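Local coordinates for RagB/SusD family nutrient uptake outer membrane protein (Bacteroides thetaiotaomicron, PDB 7KV2) that probably binds beta-glucan at the bacterial cell surface, as a SusD-family outer membrane protein of a gut Bacteroides, and so serves nutrient glycan uptake, at residues W308-G311 against D316-W319; E414-G419 against G423-Y428; G471-V476 against N487-S492. All coordinates share one frame; numbering follows the deposited sequence.

Contact 1. Residues W308-G311 against D316-W319; sequences WPNG and DRGW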
loop_
_atom_site.group_PDB
_atom_site.type_symbol
_atom_site.label_atom_id
_atom_site.label_comp_id
_atom_site.label_asym_id
_atom_site.label_seq_id
_atom_site.Cartn_x
_atom_site.Cartn_y
_atom_site.Cartn_z
ATOM N N TRP A 308 3.104 -25.074 -5.105
ATOM C CA TRP A 308 3.555 -25.460 -3.739
ATOM C C TRP A 308 2.675 -26.601 -3.237
ATOM O O TRP A 308 1.463 -26.593 -3.438
ATOM C CB TRP A 308 3.481 -24.251 -2.805
ATOM C CG TRP A 308 3.924 -24.555 -1.412
ATOM C CD1 TRP A 308 3.121 -24.818 -0.347
ATOM C CD2 TRP A 308 5.276 -24.646 -0.942
ATOM N NE1 TRP A 308 3.890 -25.007 0.773
ATOM C CE2 TRP A 308 5.210 -24.939 0.442
ATOM C CE3 TRP A 308 6.529 -24.432 -1.515
ATOM C CZ2 TRP A 308 6.356 -25.093 1.216
ATOM C CZ3 TRP A 308 7.659 -24.568 -0.741
ATOM C CH2 TRP A 308 7.569 -24.932 0.602
ATOM N N PRO A 309 3.254 -27.618 -2.562
ATOM C CA PRO A 309 2.425 -28.601 -1.857
ATOM C C PRO A 309 1.701 -27.985 -0.632
ATOM O O PRO A 309 2.277 -27.914 0.440
ATOM C CB PRO A 309 3.465 -29.670 -1.512
ATOM C CG PRO A 309 4.772 -28.909 -1.364
ATOM C CD PRO A 309 4.703 -27.867 -2.464
ATOM N N ASN A 310 0.455 -27.586 -0.847
ATOM C CA ASN A 310 -0.475 -26.984 0.142
ATOM C C ASN A 310 -0.334 -27.688 1.509
ATOM O O ASN A 310 -0.453 -28.942 1.594
ATOM C CB ASN A 310 -1.909 -27.015 -0.372
ATOM C CG ASN A 310 -2.243 -25.862 -1.280
ATOM O OD1 ASN A 310 -1.370 -25.054 -1.605
ATOM N ND2 ASN A 310 -3.498 -25.796 -1.688
ATOM N N GLY A 311 -0.094 -26.894 2.539
ATOM C CA GLY A 311 -0.006 -27.341 3.944
ATOM C C GLY A 311 1.409 -27.588 4.393
ATOM O O GLY A 311 1.636 -27.550 5.633
ATOM N N ASP A 316 0.497 -22.232 1.551
ATOM C CA ASP A 316 -0.280 -22.659 0.363
ATOM C C ASP A 316 0.338 -22.043 -0.902
ATOM O O ASP A 316 1.242 -21.146 -0.815
ATOM C CB ASP A 316 -1.746 -22.306 0.525
ATOM C CG ASP A 316 -2.586 -23.237 1.402
ATOM O OD1 ASP A 316 -2.038 -24.222 1.974
ATOM O OD2 ASP A 316 -3.788 -22.943 1.537
ATOM N N ARG A 317 -0.131 -22.547 -2.040
ATOM C CA ARG A 317 0.384 -22.213 -3.378
ATOM C C ARG A 317 -0.172 -20.880 -3.874
ATOM O O ARG A 317 -1.208 -20.406 -3.443
ATOM C CB ARG A 317 0.015 -23.337 -4.359
ATOM C CG ARG A 317 -1.480 -23.467 -4.621
ATOM C CD ARG A 317 -1.790 -24.848 -5.149
ATOM N NE ARG A 317 -3.156 -24.858 -5.598
ATOM C CZ ARG A 317 -3.986 -25.878 -5.459
ATOM N NH1 ARG A 317 -3.588 -26.983 -4.858
ATOM N NH2 ARG A 317 -5.218 -25.777 -5.951
ATOM N N GLY A 318 0.471 -20.366 -4.908
ATOM C CA GLY A 318 0.032 -19.169 -5.616
ATOM C C GLY A 318 0.505 -19.211 -7.042
ATOM O O GLY A 318 0.698 -20.336 -7.543
ATOM N N TRP A 319 0.715 -18.042 -7.655
ATOM C CA TRP A 319 1.086 -17.941 -9.089
ATOM C C TRP A 319 2.546 -17.534 -9.328
ATOM O O TRP A 319 2.902 -17.346 -10.494
ATOM C CB TRP A 319 0.112 -16.979 -9.754
ATOM C CG TRP A 319 -1.299 -17.463 -9.773
ATOM C CD1 TRP A 319 -1.765 -18.736 -9.646
ATOM C CD2 TRP A 319 -2.446 -16.649 -10.054
ATOM N NE1 TRP A 319 -3.130 -18.745 -9.783
ATOM C CE2 TRP A 319 -3.573 -17.487 -10.040
ATOM C CE3 TRP A 319 -2.612 -15.288 -10.288
ATOM C CZ2 TRP A 319 -4.863 -16.998 -10.216
ATOM C CZ3 TRP A 319 -3.889 -14.800 -10.471
ATOM C CH2 TRP A 319 -4.994 -15.654 -10.436
#

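Contact 2. Residues E414-G419 against G423-Y428; sequences ELITRG and GDAKKY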
loop_
_atom_site.group_PDB
_atom_site.type_symbol
_atom_site.label_atom_id
_atom_site.label_comp_id
_atom_site.label_asym_id
_atom_site.label_seq_id
_atom_site.Cartn_x
_atom_site.Cartn_y
_atom_site.Cartn_z
ATOM N N GLU A 414 12.754 11.657 10.548
ATOM C CA GLU A 414 13.217 12.300 9.294
ATOM C C GLU A 414 12.891 13.797 9.340
ATOM O O GLU A 414 13.754 14.595 8.963
ATOM C CB GLU A 414 12.554 11.684 8.065
ATOM C CG GLU A 414 13.054 12.267 6.784
ATOM C CD GLU A 414 12.542 11.619 5.521
ATOM O OE1 GLU A 414 12.048 10.455 5.608
ATOM O OE2 GLU A 414 12.686 12.259 4.439
ATOM N N LEU A 415 11.670 14.152 9.735
ATOM C CA LEU A 415 11.211 15.569 9.760
ATOM C C LEU A 415 12.079 16.363 10.756
ATOM O O LEU A 415 12.498 17.490 10.398
ATOM C CB LEU A 415 9.716 15.636 10.094
ATOM C CG LEU A 415 8.802 15.134 8.981
ATOM C CD1 LEU A 415 7.354 15.017 9.435
ATOM C CD2 LEU A 415 8.915 16.016 7.766
ATOM N N ILE A 416 12.372 15.799 11.920
ATOM C CA ILE A 416 13.272 16.437 12.929
ATOM C C ILE A 416 14.639 16.641 12.264
ATOM O O ILE A 416 15.167 17.786 12.277
ATOM C CB ILE A 416 13.362 15.645 14.249
ATOM C CG1 ILE A 416 12.010 15.575 14.968
ATOM C CG2 ILE A 416 14.458 16.207 15.161
ATOM C CD1 ILE A 416 11.922 14.467 15.977
ATOM N N THR A 417 15.178 15.595 11.637
ATOM C CA THR A 417 16.518 15.665 11.030
ATOM C C THR A 417 16.527 16.700 9.910
ATOM O O THR A 417 17.609 17.265 9.676
ATOM C CB THR A 417 16.994 14.291 10.576
ATOM O OG1 THR A 417 17.201 13.587 11.799
ATOM C CG2 THR A 417 18.262 14.362 9.753
ATOM N N ARG A 418 15.407 16.935 9.232
ATOM C CA ARG A 418 15.330 17.891 8.095
ATOM C C ARG A 418 15.108 19.318 8.636
ATOM O O ARG A 418 14.902 20.209 7.816
ATOM C CB ARG A 418 14.202 17.561 7.113
ATOM C CG ARG A 418 14.432 16.314 6.278
ATOM C CD ARG A 418 13.413 16.159 5.164
ATOM N NE ARG A 418 13.670 14.939 4.420
ATOM C CZ ARG A 418 14.608 14.769 3.505
ATOM N NH1 ARG A 418 15.440 15.746 3.167
ATOM N NH2 ARG A 418 14.732 13.591 2.931
ATOM N N GLY A 419 15.135 19.516 9.952
ATOM C CA GLY A 419 15.033 20.844 10.582
ATOM C C GLY A 419 13.595 21.306 10.738
ATOM O O GLY A 419 13.392 22.509 10.850
ATOM N N GLY A 423 13.191 17.434 18.678
ATOM C CA GLY A 423 12.551 16.186 19.124
ATOM C C GLY A 423 13.581 15.091 19.120
ATOM O O GLY A 423 14.669 15.360 18.579
ATOM N N ASP A 424 13.302 13.943 19.744
ATOM C CA ASP A 424 14.334 12.897 19.861
ATOM C C ASP A 424 14.273 11.993 18.619
ATOM O O ASP A 424 13.759 10.840 18.723
ATOM C CB ASP A 424 14.241 12.163 21.196
ATOM C CG ASP A 424 15.564 11.509 21.588
ATOM O OD1 ASP A 424 16.437 11.305 20.707
ATOM O OD2 ASP A 424 15.720 11.204 22.788
ATOM N N ALA A 425 14.868 12.458 17.514
ATOM C CA ALA A 425 14.970 11.670 16.263
ATOM C C ALA A 425 15.730 10.385 16.550
ATOM O O ALA A 425 15.384 9.341 15.948
ATOM C CB ALA A 425 15.650 12.434 15.176
ATOM N N LYS A 426 16.769 10.451 17.388
ATOM C CA LYS A 426 17.582 9.260 17.661
ATOM C C LYS A 426 16.713 8.232 18.387
ATOM O O LYS A 426 16.791 7.025 18.041
ATOM C CB LYS A 426 18.837 9.598 18.454
ATOM C CG LYS A 426 19.719 8.379 18.657
ATOM C CD LYS A 426 21.117 8.696 19.098
ATOM C CE LYS A 426 21.897 7.434 19.389
ATOM N NZ LYS A 426 23.310 7.760 19.668
ATOM N N LYS A 427 15.927 8.668 19.370
ATOM C CA LYS A 427 15.084 7.723 20.138
ATOM C C LYS A 427 14.072 7.072 19.175
ATOM O O LYS A 427 13.945 5.865 19.203
ATOM C CB LYS A 427 14.330 8.423 21.264
ATOM C CG LYS A 427 13.357 7.539 22.027
ATOM C CD LYS A 427 12.915 8.192 23.308
ATOM C CE LYS A 427 11.480 7.903 23.672
ATOM N NZ LYS A 427 11.092 8.597 24.930
ATOM N N TYR A 428 13.439 7.874 18.344
ATOM C CA TYR A 428 12.358 7.423 17.449
ATOM C C TYR A 428 12.918 6.386 16.482
ATOM O O TYR A 428 12.299 5.337 16.373
ATOM C CB TYR A 428 11.724 8.605 16.747
ATOM C CG TYR A 428 10.934 9.493 17.670
ATOM C CD1 TYR A 428 10.498 9.061 18.906
ATOM C CD2 TYR A 428 10.567 10.753 17.264
ATOM C CE1 TYR A 428 9.744 9.889 19.734
ATOM C CE2 TYR A 428 9.832 11.590 18.086
ATOM C CZ TYR A 428 9.404 11.152 19.315
ATOM O OH TYR A 428 8.642 11.988 20.080
#

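Contact 3. Residues G471-V476 against N487-S492; sequences GKAASV and NSWSSS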
loop_
_atom_site.group_PDB
_atom_site.type_symbol
_atom_site.label_atom_id
_atom_site.label_comp_id
_atom_site.label_asym_id
_atom_site.label_seq_id
_atom_site.Cartn_x
_atom_site.Cartn_y
_atom_site.Cartn_z
ATOM N N GLY A 471 15.632 11.719 -3.832
ATOM C CA GLY A 471 16.581 11.890 -4.946
ATOM C C GLY A 471 17.504 10.697 -5.133
ATOM O O GLY A 471 18.588 10.837 -5.753
ATOM N N LYS A 472 17.129 9.524 -4.639
ATOM C CA LYS A 472 18.059 8.368 -4.661
ATOM C C LYS A 472 17.747 7.452 -5.834
ATOM O O LYS A 472 18.558 6.595 -6.107
ATOM C CB LYS A 472 17.976 7.616 -3.335
ATOM C CG LYS A 472 18.587 8.335 -2.146
ATOM C CD LYS A 472 18.462 7.490 -0.874
ATOM C CE LYS A 472 18.925 8.232 0.359
ATOM N NZ LYS A 472 20.332 8.663 0.198
ATOM N N ALA A 473 16.591 7.600 -6.483
ATOM C CA ALA A 473 16.075 6.637 -7.475
ATOM C C ALA A 473 17.056 6.487 -8.642
ATOM O O ALA A 473 17.236 5.357 -9.112
ATOM C CB ALA A 473 14.717 7.062 -7.972
ATOM N N ALA A 474 17.583 7.600 -9.175
ATOM C CA ALA A 474 18.548 7.586 -10.314
ATOM C C ALA A 474 19.785 6.761 -9.965
ATOM O O ALA A 474 20.291 6.075 -10.854
ATOM C CB ALA A 474 18.989 8.987 -10.707
ATOM N N SER A 475 20.313 6.851 -8.755
ATOM C CA SER A 475 21.556 6.113 -8.433
ATOM C C SER A 475 21.270 4.671 -7.966
ATOM O O SER A 475 22.164 3.816 -8.124
ATOM C CB SER A 475 22.381 6.909 -7.476
ATOM O OG SER A 475 21.681 7.100 -6.274
ATOM N N VAL A 476 20.072 4.368 -7.432
ATOM C CA VAL A 476 19.784 3.016 -6.870
ATOM C C VAL A 476 19.184 2.112 -7.946
ATOM O O VAL A 476 19.608 0.934 -8.042
ATOM C CB VAL A 476 18.881 3.133 -5.634
ATOM C CG1 VAL A 476 18.396 1.776 -5.151
ATOM C CG2 VAL A 476 19.601 3.880 -4.525
ATOM N N ASN A 487 17.288 -0.975 -17.872
ATOM C CA ASN A 487 17.237 0.506 -17.931
ATOM C C ASN A 487 17.573 1.094 -16.575
ATOM O O ASN A 487 17.440 0.399 -15.557
ATOM C CB ASN A 487 15.888 1.005 -18.461
ATOM C CG ASN A 487 15.654 0.548 -19.880
ATOM O OD1 ASN A 487 16.531 0.699 -20.723
ATOM N ND2 ASN A 487 14.520 -0.072 -20.148
ATOM N N SER A 488 18.029 2.344 -16.566
ATOM C CA SER A 488 18.208 3.157 -15.344
ATOM C C SER A 488 16.997 4.056 -15.158
ATOM O O SER A 488 16.499 4.584 -16.150
ATOM C CB SER A 488 19.464 3.965 -15.382
ATOM O OG SER A 488 20.573 3.121 -15.218
ATOM N N TRP A 489 16.555 4.262 -13.925
ATOM C CA TRP A 489 15.509 5.270 -13.639
ATOM C C TRP A 489 16.037 6.669 -13.988
ATOM O O TRP A 489 17.183 6.943 -13.675
ATOM C CB TRP A 489 15.105 5.197 -12.162
ATOM C CG TRP A 489 13.881 5.975 -11.827
ATOM C CD1 TRP A 489 12.598 5.502 -11.817
ATOM C CD2 TRP A 489 13.807 7.362 -11.446
ATOM N NE1 TRP A 489 11.738 6.494 -11.442
ATOM C CE2 TRP A 489 12.445 7.643 -11.211
ATOM C CE3 TRP A 489 14.743 8.388 -11.278
ATOM C CZ2 TRP A 489 11.988 8.910 -10.845
ATOM C CZ3 TRP A 489 14.296 9.636 -10.893
ATOM C CH2 TRP A 489 12.940 9.892 -10.681
ATOM N N SER A 490 15.181 7.542 -14.510
ATOM C CA SER A 490 15.485 8.983 -14.704
ATOM C C SER A 490 14.220 9.764 -14.417
ATOM O O SER A 490 13.138 9.154 -14.411
ATOM C CB SER A 490 15.989 9.235 -16.122
ATOM O OG SER A 490 14.974 8.930 -17.070
ATOM N N SER A 491 14.321 11.083 -14.290
ATOM C CA SER A 491 13.204 11.914 -13.803
ATOM C C SER A 491 11.974 11.760 -14.703
ATOM O O SER A 491 10.891 11.865 -14.142
ATOM C CB SER A 491 13.630 13.353 -13.588
ATOM O OG SER A 491 14.412 13.794 -14.671
ATOM N N SER A 492 12.117 11.445 -16.008
ATOM C CA SER A 492 10.975 11.238 -16.931
ATOM C C SER A 492 10.120 10.048 -16.463
ATOM O O SER A 492 8.943 9.949 -16.894
ATOM C CB SER A 492 11.393 11.097 -18.387
ATOM O OG SER A 492 11.831 9.784 -18.730
#

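Contact 1. Residues W308-G311 against D316-W319
The side-chain amide of Asn310 and the backbone of Arg317 form the one hydrogen bond across this contact: Arg317 N donates to Asn310 OD1 at 2.8 Å. The donor meets the carbonyl oxygen nearly head-on, at a C=O...N angle of 159°, tilted a little from the amide plane. Two charged groups flank the same amide. The carboxylate of Asp316 stacks on it, the planes 26° apart, with Asp316 OD1 3.6 Å from Asn310 CG. The guanidinium of Arg317 is turned almost parallel to the amide, and Asn310 ND2 lies over its face, 3.4 Å from Arg317 NH1; both are donors, so this is packing of flat groups and not a bond. Arg317 CG sits between its own backbone N and carbonyl carbon (chi1 67°), which carries the extended chain past the amide, with CG 3.4 Å from Asn310 OD1.

Trp308 supplies the apolar part. Its CB packs 3.8 Å from Arg317 CA, and the pyrrole corner CD1 approaches the Asp316-Arg317 peptide obliquely, Asp316 C being 4.0 Å away. Each of these side chains has a second partner outside the two segments: Trp308 NE1 is hydrogen-bonded to Thr312 O, and Asp316 OD1 to Thr382 OG1.

Both segments belong to the loop between helices 299-303 and 326-331, at the protein surface, about 24 Å from the centre of the chain. Beneath it, Trp308 packs on Ala346, Val349 and Leu350 of helix 346-355 and meets Trp344 of strand 343-345 edge-to-face.

Contact 2. Residues E414-G419 against G423-Y428
Ile416 and Ala425 bring together two consecutive helices, 405-417 and 425-435, in an alpha-alpha hairpin within a protein whose family belongs to the tetratricopeptide-repeat clan. Their CA atoms, 6.1 Å apart, mark the closest backbone approach of the two segments.

Apolar packing carries the contact, with no hydrogen bond across it. Both branches of Ile416 are used. CG2 points at the turn before the second helix, 3.5 Å from Gly423 O, and also lies 4.0 Å from Ala425 CB. The other branch, with CG1 anti to the carbonyl carbon (chi1 -63°), sends CD1 over the backbone of Gly423, 3.6 Å from Gly423 CA, and on to Tyr428 CE2 at 4.1 Å. Thr417 adds a lesser contact through OG1 against the Ala425 methyl; that hydroxyl is itself hydrogen-bonded to Pro444 O and Ala413 O. Leu241 of helix 237-249 also packs on Ile416, and Tyr428 OH is bonded to Glu245 OE1 of that helix.

Capping bonds close the first helix and open the second. Gly419, with positive phi, is the C-prime residue of a Schellman motif, with bonds from Ala420 N to Leu415 O and from Gly419 N to Ile416 O. Asp424 occupies the N-cap of the next helix, its OD1 accepting from Lys427 N at 3.0 Å from above the carboxylate plane.

The salt bridge lies within the first segment, away from the partner helix. Arg418 grips Glu414 side-on, with Glu414 OE2 at the guanidinium edge, 3° from its plane, and Arg469 makes a further salt bridge to the same oxygen. Arg418 NE and NH2 each reach Glu414 OE2 at 2.9 Å; NE meets the anti lone pair of OE2, and NH2 comes on the anti side too, 32° out of the carboxylate plane.

Contact 3. Residues G471-V476 against N487-S492
Trp489 lays its indole against Ala473 and Ala474, on the short helix 473-476. Within 487-492, Asn487 and Ser488 lead the chain toward this point. Asn487 turns its amide elsewhere, ND2 donating to Asn99 O, while Ser488 packs on Val478 and Pro479 in the loop that follows the helix.

At Trp489 the chain comes nearest, its CA 5.1 Å from Ala474 CA. CG is anti to the backbone N (chi1 -169°), and this brings the six-membered ring over the Ala473 methyl. That methyl sits over one face of the ring in a CH-pi contact: CB is 3.7 Å from the centroid of the six-membered ring and 19° off its normal. The closest ring atoms are CE3 and CD2, with CE3 3.6 Å from Ala473 CB. CE3 also lies 3.6 Å from Ala474 N, which approaches the ring obliquely, while Ala474 CB reaches 4.0 Å from Trp489 O. CH-pi and apolar packing carry the contact itself; a backbone hydrogen bond of Trp489 with Leu477 lies just beyond it. The polar edge of the indole is satisfied elsewhere, NE1 bonding to Tyr464 OH.

Beyond the tryptophan, the chain enters a 3-10 turn at Ser491 and Ser492; Ser492 OG is hydrogen-bonded to the C-terminal Tyr515 OXT. Helix 463-469 packs against both segments, Leu467 on Ala473 and Ile468 on Trp489, while Phe100 meets the indole edge-to-face.

How the contacts relate
All three contacts belong to the SusD-family part of the chain and follow one another in series along it, yet none touches another. Contact 1 is a surface contact within one loop, and its chemistry is mainly polar, a backbone-to-amide hydrogen bond with flat polar groups beside it. Contacts 2 and 3 are partly buried and apolar, with no hydrogen bond across either; contact 2 joins two consecutive helices through isoleucine branches, whereas contact 3 sets a loop indole on a short helix. Contacts 2 and 3 come within about 7 Å at their nearest atoms, and helix 463-469 reaches both, through Arg469 and through Leu467 and Ile468. Contact 1 lies across the chain's centre from contact 2, about 43 Å between their centres.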